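Local atomic coordinates of glycosyl hydrolases family 31 family protein (Aspergillus niger, PDB entry 6DRU), a protein that releases alpha-xylose from the non-reducing terminal glucose of xyloglucan oligosaccharides, as an alpha-xylosidase of glycoside hydrolase family 31. Residues F46-D49 and P50-G54; I235-L238 and T239-P243; V586-I589 and H590-Y593. All coordinates share one frame; numbering follows the deposited sequence.

Contact 1 of 3, residues F46-D49 and P50-G54; sequences FIYD and PPIEG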
loop_
_atom_site.group_PDB
_atom_site.type_symbol
_atom_site.label_atom_id
_atom_site.label_comp_id
_atom_site.label_asym_id
_atom_site.label_seq_id
_atom_site.Cartn_x
_atom_site.Cartn_y
_atom_site.Cartn_z
ATOM N N PHE A 46 26.972 3.085 5.950
ATOM C CA PHE A 46 27.921 2.186 6.590
ATOM C C PHE A 46 29.346 2.403 6.103
ATOM O O PHE A 46 30.241 1.640 6.479
ATOM C CB PHE A 46 27.493 0.734 6.369
ATOM C CG PHE A 46 26.149 0.407 6.957
ATOM C CD1 PHE A 46 26.025 0.077 8.298
ATOM C CD2 PHE A 46 25.006 0.441 6.171
ATOM C CE1 PHE A 46 24.787 -0.219 8.845
ATOM C CE2 PHE A 46 23.765 0.146 6.711
ATOM C CZ PHE A 46 23.655 -0.184 8.050
ATOM N N ILE A 47 29.579 3.424 5.282
ATOM C CA ILE A 47 30.908 3.720 4.763
ATOM C C ILE A 47 31.411 5.014 5.389
ATOM O O ILE A 47 30.630 5.876 5.805
ATOM C CB ILE A 47 30.921 3.815 3.222
ATOM C CG1 ILE A 47 30.091 5.008 2.751
ATOM C CG2 ILE A 47 30.407 2.523 2.605
ATOM C CD1 ILE A 47 30.284 5.340 1.289
ATOM N N TYR A 48 32.735 5.139 5.458
ATOM C CA TYR A 48 33.383 6.300 6.050
ATOM C C TYR A 48 33.576 7.390 5.004
ATOM O O TYR A 48 33.957 7.112 3.864
ATOM C CB TYR A 48 34.737 5.912 6.651
ATOM C CG TYR A 48 34.644 5.103 7.927
ATOM C CD1 TYR A 48 34.409 3.735 7.890
ATOM C CD2 TYR A 48 34.798 5.707 9.167
ATOM C CE1 TYR A 48 34.324 2.993 9.053
ATOM C CE2 TYR A 48 34.716 4.973 10.336
ATOM C CZ TYR A 48 34.478 3.617 10.274
ATOM O OH TYR A 48 34.395 2.883 11.436
ATOM N N ASP A 49 33.319 8.631 5.401
ATOM C CA ASP A 49 33.549 9.794 4.544
ATOM C C ASP A 49 34.332 10.833 5.333
ATOM O O ASP A 49 33.771 11.448 6.264
ATOM C CB ASP A 49 32.238 10.379 4.027
ATOM C CG ASP A 49 32.455 11.449 2.975
ATOM O OD1 ASP A 49 33.602 11.591 2.499
ATOM O OD2 ASP A 49 31.478 12.145 2.620
ATOM N N PRO A 50 35.616 11.062 5.016
ATOM C CA PRO A 50 36.341 10.372 3.945
ATOM C C PRO A 50 36.721 8.956 4.356
ATOM O O PRO A 50 36.638 8.645 5.545
ATOM C CB PRO A 50 37.583 11.244 3.754
ATOM C CG PRO A 50 37.841 11.796 5.111
ATOM C CD PRO A 50 36.485 12.005 5.744
ATOM N N PRO A 51 37.096 8.109 3.398
ATOM C CA PRO A 51 37.542 6.759 3.754
ATOM C C PRO A 51 38.684 6.804 4.756
ATOM O O PRO A 51 39.452 7.770 4.813
ATOM C CB PRO A 51 37.994 6.170 2.412
ATOM C CG PRO A 51 37.185 6.902 1.400
ATOM C CD PRO A 51 37.019 8.298 1.938
ATOM N N ILE A 52 38.777 5.741 5.562
ATOM C CA ILE A 52 39.822 5.627 6.579
ATOM C C ILE A 52 41.197 5.845 5.966
ATOM O O ILE A 52 42.118 6.338 6.630
ATOM C CB ILE A 52 39.725 4.252 7.278
ATOM C CG1 ILE A 52 38.497 4.194 8.186
ATOM C CG2 ILE A 52 40.975 3.948 8.087
ATOM C CD1 ILE A 52 38.109 2.788 8.580
ATOM N N GLU A 53 41.343 5.525 4.685
ATOM C CA GLU A 53 42.620 5.607 3.997
ATOM C C GLU A 53 42.344 5.883 2.527
ATOM O O GLU A 53 41.579 5.151 1.893
ATOM C CB GLU A 53 43.400 4.304 4.192
ATOM C CG GLU A 53 44.385 3.945 3.109
ATOM C CD GLU A 53 44.962 2.563 3.332
ATOM O OE1 GLU A 53 45.305 2.244 4.490
ATOM O OE2 GLU A 53 45.058 1.789 2.355
ATOM N N GLY A 54 42.940 6.947 2.003
ATOM C CA GLY A 54 42.689 7.328 0.625
ATOM C C GLY A 54 43.434 8.598 0.275
ATOM O O GLY A 54 44.206 9.138 1.074
#

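Contact 2 of 3, residues I235-L238 and T239-P243; sequences ISAL and TGRAP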
loop_
_atom_site.group_PDB
_atom_site.type_symbol
_atom_site.label_atom_id
_atom_site.label_comp_id
_atom_site.label_asym_id
_atom_site.label_seq_id
_atom_site.Cartn_x
_atom_site.Cartn_y
_atom_site.Cartn_z
ATOM N N ILE A 235 38.111 -2.310 0.905
ATOM C CA ILE A 235 36.826 -2.515 1.567
ATOM C C ILE A 235 36.909 -2.083 3.025
ATOM O O ILE A 235 36.021 -1.393 3.540
ATOM C CB ILE A 235 36.381 -3.983 1.437
ATOM C CG1 ILE A 235 36.076 -4.329 -0.021
ATOM C CG2 ILE A 235 35.168 -4.258 2.313
ATOM C CD1 ILE A 235 35.875 -5.811 -0.266
ATOM N N SER A 236 37.983 -2.482 3.711
ATOM C CA SER A 236 38.149 -2.114 5.113
ATOM C C SER A 236 38.357 -0.614 5.277
ATOM O O SER A 236 37.909 -0.035 6.272
ATOM C CB SER A 236 39.319 -2.885 5.723
ATOM O OG SER A 236 40.519 -2.648 5.005
ATOM N N ALA A 237 39.031 0.030 4.323
ATOM C CA ALA A 237 39.165 1.481 4.370
ATOM C C ALA A 237 37.835 2.186 4.147
ATOM O O ALA A 237 37.674 3.334 4.573
ATOM C CB ALA A 237 40.182 1.955 3.334
ATOM N N LEU A 238 36.881 1.525 3.493
ATOM C CA LEU A 238 35.570 2.113 3.265
ATOM C C LEU A 238 34.613 1.858 4.419
ATOM O O LEU A 238 33.865 2.759 4.810
ATOM C CB LEU A 238 34.964 1.563 1.972
ATOM C CG LEU A 238 35.515 2.126 0.664
ATOM C CD1 LEU A 238 35.148 1.219 -0.496
ATOM C CD2 LEU A 238 35.000 3.534 0.431
ATOM N N THR A 239 34.631 0.652 4.988
ATOM C CA THR A 239 33.614 0.239 5.943
ATOM C C THR A 239 34.131 0.033 7.359
ATOM O O THR A 239 33.318 -0.083 8.282
ATOM C CB THR A 239 32.944 -1.056 5.463
ATOM O OG1 THR A 239 33.912 -2.110 5.434
ATOM C CG2 THR A 239 32.387 -0.861 4.066
ATOM N N GLY A 240 35.445 -0.014 7.563
ATOM C CA GLY A 240 35.968 -0.145 8.909
ATOM C C GLY A 240 37.182 -1.040 9.049
ATOM O O GLY A 240 37.227 -2.146 8.501
ATOM N N ARG A 241 38.180 -0.558 9.786
ATOM C CA ARG A 241 39.368 -1.329 10.121
ATOM C C ARG A 241 39.205 -1.914 11.517
ATOM O O ARG A 241 38.941 -1.180 12.476
ATOM C CB ARG A 241 40.623 -0.458 10.053
ATOM C CG ARG A 241 41.053 -0.087 8.643
ATOM C CD ARG A 241 41.831 -1.217 7.985
ATOM N NE ARG A 241 42.095 -0.946 6.576
ATOM C CZ ARG A 241 42.975 -0.050 6.140
ATOM N NH1 ARG A 241 43.676 0.667 7.008
ATOM N NH2 ARG A 241 43.152 0.132 4.838
ATOM N N ALA A 242 39.354 -3.232 11.625
ATOM C CA ALA A 242 39.109 -3.902 12.890
ATOM C C ALA A 242 40.108 -3.441 13.951
ATOM O O ALA A 242 41.240 -3.066 13.633
ATOM C CB ALA A 242 39.200 -5.415 12.719
ATOM N N PRO A 243 39.713 -3.458 15.214
ATOM C CA PRO A 243 40.638 -3.134 16.303
ATOM C C PRO A 243 41.516 -4.334 16.642
ATOM O O PRO A 243 41.369 -5.423 16.094
ATOM C CB PRO A 243 39.697 -2.784 17.454
ATOM C CG PRO A 243 38.480 -3.602 17.184
ATOM C CD PRO A 243 38.335 -3.661 15.695
#

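Contact 3 of 3, residues V586-I589 and H590-Y593; sequences VSYI and HLRY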
loop_
_atom_site.group_PDB
_atom_site.type_symbol
_atom_site.label_atom_id
_atom_site.label_comp_id
_atom_site.label_asym_id
_atom_site.label_seq_id
_atom_site.Cartn_x
_atom_site.Cartn_y
_atom_site.Cartn_z
ATOM N N VAL A 586 43.007 -31.739 25.395
ATOM C CA VAL A 586 43.885 -30.836 26.134
ATOM C C VAL A 586 45.120 -30.480 25.313
ATOM O O VAL A 586 45.670 -29.380 25.450
ATOM C CB VAL A 586 44.254 -31.460 27.493
ATOM C CG1 VAL A 586 45.230 -30.574 28.249
ATOM C CG2 VAL A 586 42.999 -31.687 28.325
ATOM N N SER A 587 45.567 -31.383 24.436
ATOM C CA SER A 587 46.720 -31.080 23.594
ATOM C C SER A 587 46.427 -29.920 22.653
ATOM O O SER A 587 47.269 -29.033 22.467
ATOM C CB SER A 587 47.133 -32.318 22.798
ATOM O OG SER A 587 46.210 -32.589 21.757
ATOM N N TYR A 588 45.233 -29.902 22.055
ATOM C CA TYR A 588 44.873 -28.801 21.169
ATOM C C TYR A 588 44.648 -27.508 21.940
ATOM O O TYR A 588 44.859 -26.420 21.392
ATOM C CB TYR A 588 43.637 -29.173 20.352
ATOM C CG TYR A 588 43.955 -30.060 19.170
ATOM C CD1 TYR A 588 44.547 -29.537 18.027
ATOM C CD2 TYR A 588 43.677 -31.421 19.199
ATOM C CE1 TYR A 588 44.846 -30.341 16.944
ATOM C CE2 TYR A 588 43.972 -32.232 18.121
ATOM C CZ TYR A 588 44.556 -31.687 16.996
ATOM O OH TYR A 588 44.852 -32.489 15.919
ATOM N N ILE A 589 44.219 -27.601 23.201
ATOM C CA ILE A 589 44.131 -26.409 24.041
ATOM C C ILE A 589 45.515 -25.812 24.254
ATOM O O ILE A 589 45.706 -24.593 24.157
ATOM C CB ILE A 589 43.444 -26.744 25.379
ATOM C CG1 ILE A 589 41.968 -27.077 25.151
ATOM C CG2 ILE A 589 43.587 -25.588 26.359
ATOM C CD1 ILE A 589 41.220 -27.429 26.419
ATOM N N HIS A 590 46.505 -26.659 24.546
ATOM C CA HIS A 590 47.871 -26.174 24.710
ATOM C C HIS A 590 48.442 -25.656 23.394
ATOM O O HIS A 590 49.145 -24.639 23.376
ATOM C CB HIS A 590 48.754 -27.282 25.280
ATOM C CG HIS A 590 48.626 -27.455 26.761
ATOM N ND1 HIS A 590 48.066 -28.577 27.334
ATOM C CD2 HIS A 590 48.991 -26.650 27.787
ATOM C CE1 HIS A 590 48.090 -28.455 28.650
ATOM N NE2 HIS A 590 48.645 -27.295 28.950
ATOM N N LEU A 591 48.157 -26.345 22.285
ATOM C CA LEU A 591 48.619 -25.876 20.982
ATOM C C LEU A 591 48.048 -24.501 20.658
ATOM O O LEU A 591 48.727 -23.664 20.052
ATOM C CB LEU A 591 48.242 -26.883 19.896
ATOM C CG LEU A 591 48.547 -26.474 18.453
ATOM C CD1 LEU A 591 50.039 -26.234 18.266
ATOM C CD2 LEU A 591 48.038 -27.522 17.472
ATOM N N ARG A 592 46.797 -24.254 21.054
ATOM C CA ARG A 592 46.184 -22.949 20.833
ATOM C C ARG A 592 46.981 -21.849 21.520
ATOM O O ARG A 592 47.260 -20.802 20.924
ATOM C CB ARG A 592 44.737 -22.965 21.330
ATOM C CG ARG A 592 44.029 -21.621 21.264
ATOM C CD ARG A 592 43.718 -21.230 19.831
ATOM N NE ARG A 592 43.079 -19.920 19.752
ATOM C CZ ARG A 592 42.617 -19.381 18.628
ATOM N NH1 ARG A 592 42.723 -20.039 17.481
ATOM N NH2 ARG A 592 42.050 -18.183 18.650
ATOM N N TYR A 593 47.362 -22.071 22.781
ATOM C CA TYR A 593 48.177 -21.086 23.485
ATOM C C TYR A 593 49.583 -21.004 22.906
ATOM O O TYR A 593 50.222 -19.949 22.985
ATOM C CB TYR A 593 48.234 -21.412 24.977
ATOM C CG TYR A 593 46.931 -21.161 25.698
ATOM C CD1 TYR A 593 46.534 -19.871 26.020
ATOM C CD2 TYR A 593 46.098 -22.212 26.055
ATOM C CE1 TYR A 593 45.344 -19.633 26.676
ATOM C CE2 TYR A 593 44.903 -21.984 26.711
ATOM C CZ TYR A 593 44.532 -20.691 27.020
ATOM O OH TYR A 593 43.345 -20.452 27.674
#

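Contact 1 of 3, residues F46-D49 and P50-G54
The phenol ring of Tyr-48 receives the delta-methyl of Ile-52 on one face: CD1 of Ile-52 stands 3.9 Å from the centroid of that ring, 15° off its normal, which makes a CH-pi contact. The methyl is displaced from the middle toward the rim, and its nearest ring atom is Tyr-48 CE1, 3.8 Å from Ile-52 CD1. Nearer the root of the ring, Ile-52 CG1 approaches Tyr-48 CG at 4.0 Å, and the isoleucine chain runs at a slant across the ring. The extended outer torsion of Ile-52 (chi2 163°) carries CD1 past the ring root and out over the six-membered ring.

What brings residues four apart together is the bend between them. The peptide bond joining Asp-49 to Pro-50 is cis, shortening the CA-CA distance of Asp-49 and Pro-50 to 2.9 Å, and the chain doubles back until the CA atoms of Tyr-48 and Pro-51 are 4.8 Å apart. With extended backbone angles at both Asp-49 and Pro-50, this is a worked example of a type VIb turn. Tyr-48 O faces Pro-51 N at 3.3 Å, but proline has no hydrogen to give, so no hydrogen bond closes the turn across these two atoms. The carboxylate of Asp-49, with CG opposite its backbone N (chi1 -171°), reaches the loop that follows, where OD1 takes the N-H of His-60 and OD2 that of Gly-61.

The turn belongs to the long loop between strands 28-35 and 66-68 and lies on the C-terminal end of helix 228-239. Tyr-48 and Ile-52, one on each side of the bend, form backbone hydrogen bonds with Leu-238 and Ala-237, while Pro-51 packs on Leu-238.

Contact 2 of 3, residues I235-L238 and T239-P243
Arg-241 folds back along the end of the helix to meet Ser-236, and the two side chains join through one nearly straight bond: Arg-241 NE donates to Ser-236 OG at 2.8 Å, with an N-H...O angle of 166°. The hydroxyl oxygen lies in the guanidinium plane, so the arginine presents its edge to the serine. A sharp bend in the arginine chain (chi2 -81°) swings the group back over the last turn. There NH2 comes to 3.8 Å from Ala-237 CB, a plain van der Waals contact, slanting to the guanidinium plane. The same nitrogen makes a salt bridge with Glu-53 and a hydrogen bond to Gln-233 O. The single hydroxyl hydrogen of Ser-236 can turn to, or be shared between, Gln-232 O and Gln-233 O, and these bonds together restrict the rotation of both groups.

Ile-235 and Thr-239 instead run alongside each other in a common direction, with Ile-235 CG2 4.0 Å from Thr-239 OG1. The threonine hydroxyl turns back to its own helix and donates to Ile-235 O at 2.9 Å, coming from 47° above the carbonyl plane. The backbone Thr-239 N reaches that oxygen at 2.9 Å as well, so one carbonyl is held by two donors of one residue. Gln-477 supplies a further partner to Thr-239 OG1.

The final helical bond runs from Gly-240 N to Ser-236 O, 2.8 Å. Gly-240 then leaves helical geometry, its backbone angles leaving no room for a beta carbon beside the preceding carbonyl oxygen. Helix 228-239 sets Ile-235 on strands 176-183 and 187-191 and Leu-238 on the latter, and the chain runs on toward strand 252-254 of the catalytic (beta/alpha)8 barrel. Here is a clear example of a helix C-terminus that ends at a glycine of positive phi.

Contact 3 of 3, residues V586-I589 and H590-Y593
Val-586 and His-590 meet through both backbone and side chain, one turn of helix 582-594 apart. Among the hydrogen bonds, the main chain supplies the regular i to i+4 series: His-590 N to Val-586 O at 3.0 Å, Leu-591 N to Ser-587 O at 2.8 Å, Arg-592 N to Tyr-588 O at 2.9 Å, and a weak, longer one from Tyr-593 N to Ile-589 O. The imidazole adds a weak bond of its own, ND1 of His-590 reaching Val-586 O at 3.2 Å with a strongly bent N-H...O angle of 126°.

Apolar contacts follow the same spacing. Val-586 CG1, anti to the backbone N (chi1 177°), lies alongside the imidazole, 3.6 Å from His-590 CE1. On another flank Ile-589 directs CG2 at the edge of the Tyr-593 ring, in its plane, with CE2 of Tyr-593 3.9 Å from Ile-589 CG2. Tyr-588 and Leu-591, three residues apart, run side by side and touch more loosely, Tyr-588 CD1 being 4.1 Å from Leu-591 CD2.

The polar ends reach beyond the helix. Arg-592 spends its guanidinium on four backbone carbonyls, those of Thr-549, Leu-551, Pro-552 and Leu-250, whose oxygens would be expected to stabilise its positive charge. Tyr-593 OH bonds to Ser-280 OG and Tyr-252 N, and Tyr-588 OH to Gln-699 O.

Two faces of an amphipathic helix are thereby distinguished: Ser-587 and His-590 are exposed, Ser-587 OG turning back to Ile-584 O, while Tyr-588, Ile-589, Leu-591 and Arg-592 are buried. The helix follows strand 554-555, which pairs in parallel with strand 252-254, and Arg-592 bonds to the segments leading into both. This is consistent with the last helix of the (beta/alpha)8 barrel, next to where strands 554-555 and 252-254 close it.

Overall arrangement
Contacts 1 and 2 make one local cluster. Their centres are about 8 Å apart, and the surface turn of 46-54 is joined to the C-terminal end of the helix in 235-243 by two backbone hydrogen bonds. Contact 3 is separate, its centre about 39 Å from that of contact 1 and 31 Å from that of contact 2. The chemistry varies with place: contact 1 relies on a cis-proline bend and a methyl over a ring, the buried contact 2 on charged and hydroxyl groups gathered at a helix end, and the partly buried contact 3 on regular mid-helix bonding with side chains divided between solvent and barrel.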